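Local coordinates for putative outer membrane protein (LpxR) (Salmonella typhimurium, PDB 3FID) that probably deacylates lipid A, modifying lipopolysaccharide as a beta-barrel enzyme of the outer membrane, at residues Asn90-Asn95 against Leu207-Lys212. Sequence-based numbering, arbitrary orientation.
Sequences NSLATN and LIHTQK
H209 reaches N90 and L92 inside one end of the LpxR outer-membrane beta-barrel, where the loop between helix 191-194 and strand 215-228 lies against strand 80-94. Van der Waals contact alone joins the two segments, burying 126 Å² in all. ND2 of N90 stands 3.9 Å from CB of H209, with the amide and imidazole planes turned 66° apart. Farther along the strand, CG of L92 meets CE1 of H209 at 4.3 Å, coming obliquely at the ring. CB of H209 already points toward the strand, and CG anti to the backbone N (chi1 -176°) carries the imidazole on in that direction.

Hydrogen bonds to third parties tie the pair together. R98 NH2 bonds both N90 OD1 and H209 ND1, while D196 takes N90 ND2 on OD1 and the backbone N of H209 on OD2. The buried imidazole is thus held at both nitrogens, NE2 being bonded to the carbonyl O of D47. The H209 side chain lies about 6 Å from that of the zinc ligand D44, near the N-terminal metal site. Just beyond H209 the loop bends in an ST turn: T210 OG1 accepts from K212 N at 3.0 Å.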
loop_
_atom_site.group_PDB
_atom_site.type_symbol
_atom_site.label_atom_id
_atom_site.label_comp_id
_atom_site.label_asym_id
_atom_site.label_seq_id
_atom_site.Cartn_x
_atom_site.Cartn_y
_atom_site.Cartn_z
ATOM N N ASN A 90 10.956 7.144 11.269
ATOM C CA ASN A 90 11.614 5.964 10.655
ATOM C C ASN A 90 13.081 5.972 11.065
ATOM O O ASN A 90 13.787 6.908 10.728
ATOM C CB ASN A 90 11.508 6.056 9.123
ATOM C CG ASN A 90 12.102 4.837 8.395
ATOM O OD1 ASN A 90 12.287 3.770 8.965
ATOM N ND2 ASN A 90 12.369 5.003 7.129
ATOM N N SER A 91 13.548 4.964 11.805
ATOM C CA SER A 91 14.871 5.082 12.411
ATOM C C SER A 91 15.658 3.770 12.481
ATOM O O SER A 91 15.108 2.728 12.792
ATOM C CB SER A 91 14.730 5.651 13.817
ATOM O OG SER A 91 15.996 5.730 14.427
ATOM N N LEU A 92 16.950 3.849 12.172
ATOM C CA LEU A 92 17.867 2.765 12.506
ATOM C C LEU A 92 18.255 2.932 13.978
ATOM O O LEU A 92 19.004 3.846 14.326
ATOM C CB LEU A 92 19.101 2.785 11.598
ATOM C CG LEU A 92 18.844 2.632 10.089
ATOM C CD1 LEU A 92 20.153 2.497 9.352
ATOM C CD2 LEU A 92 17.957 1.434 9.771
ATOM N N ALA A 93 17.707 2.090 14.841
ATOM C CA ALA A 93 18.058 2.105 16.270
ATOM C C ALA A 93 19.505 1.687 16.450
ATOM O O ALA A 93 20.246 2.266 17.285
ATOM C CB ALA A 93 17.153 1.201 17.058
ATOM N N THR A 94 19.908 0.698 15.656
ATOM C CA THR A 94 21.281 0.213 15.598
ATOM C C THR A 94 21.578 -0.305 14.162
ATOM O O THR A 94 20.726 -0.171 13.283
ATOM C CB THR A 94 21.435 -0.914 16.636
ATOM O OG1 THR A 94 22.710 -1.529 16.490
ATOM C CG2 THR A 94 20.381 -1.934 16.400
ATOM N N ASN A 95 22.760 -0.888 13.929
ATOM C CA ASN A 95 23.097 -1.544 12.637
ATOM C C ASN A 95 22.302 -2.824 12.359
ATOM O O ASN A 95 22.353 -3.372 11.252
ATOM C CB ASN A 95 24.595 -1.882 12.546
ATOM C CG ASN A 95 25.413 -0.853 11.732
ATOM O OD1 ASN A 95 25.071 0.338 11.634
ATOM N ND2 ASN A 95 26.525 -1.321 11.165
ATOM N N LEU A 207 8.632 6.687 -0.593
ATOM C CA LEU A 207 9.603 7.305 0.287
ATOM C C LEU A 207 10.858 6.441 0.379
ATOM O O LEU A 207 10.781 5.213 0.376
ATOM C CB LEU A 207 9.014 7.589 1.656
ATOM C CG LEU A 207 7.830 8.560 1.615
ATOM C CD1 LEU A 207 7.087 8.509 2.937
ATOM C CD2 LEU A 207 8.302 9.994 1.237
ATOM N N ILE A 208 12.005 7.104 0.434
ATOM C CA ILE A 208 13.311 6.420 0.440
ATOM C C ILE A 208 14.139 6.925 1.622
ATOM O O ILE A 208 14.225 8.128 1.846
ATOM C CB ILE A 208 14.072 6.658 -0.910
ATOM C CG1 ILE A 208 13.354 5.902 -2.054
ATOM C CG2 ILE A 208 15.567 6.229 -0.808
ATOM C CD1 ILE A 208 13.848 6.271 -3.485
ATOM N N HIS A 209 14.746 6.006 2.367
ATOM C CA HIS A 209 15.738 6.374 3.383
ATOM C C HIS A 209 17.061 5.863 2.850
ATOM O O HIS A 209 17.266 4.656 2.764
ATOM C CB HIS A 209 15.416 5.697 4.720
ATOM C CG HIS A 209 16.333 6.094 5.840
ATOM N ND1 HIS A 209 16.449 5.360 6.998
ATOM C CD2 HIS A 209 17.186 7.140 5.971
ATOM C CE1 HIS A 209 17.319 5.944 7.806
ATOM N NE2 HIS A 209 17.798 7.015 7.199
ATOM N N THR A 210 17.940 6.763 2.435
ATOM C CA THR A 210 19.208 6.324 1.862
ATOM C C THR A 210 20.369 7.200 2.266
ATOM O O THR A 210 20.199 8.392 2.504
ATOM C CB THR A 210 19.162 6.240 0.317
ATOM O OG1 THR A 210 20.363 5.602 -0.153
ATOM C CG2 THR A 210 19.029 7.629 -0.327
ATOM N N GLN A 211 21.554 6.591 2.322
ATOM C CA GLN A 211 22.808 7.333 2.493
ATOM C C GLN A 211 23.375 7.753 1.119
ATOM O O GLN A 211 24.032 8.787 0.991
ATOM C CB GLN A 211 23.815 6.504 3.307
ATOM C CG GLN A 211 23.384 6.241 4.800
ATOM C CD GLN A 211 24.514 5.638 5.693
ATOM O OE1 GLN A 211 25.219 4.687 5.299
ATOM N NE2 GLN A 211 24.671 6.193 6.909
ATOM N N LYS A 212 23.023 6.991 0.087
ATOM C CA LYS A 212 23.694 7.004 -1.221
ATOM C C LYS A 212 23.490 8.261 -2.079
ATOM O O LYS A 212 22.389 8.786 -2.186
ATOM C CB LYS A 212 23.287 5.733 -1.999
ATOM C CG LYS A 212 24.089 5.414 -3.262
ATOM C CD LYS A 212 25.550 5.065 -2.993
ATOM C CE LYS A 212 26.236 4.509 -4.263
ATOM N NZ LYS A 212 26.167 5.419 -5.462
#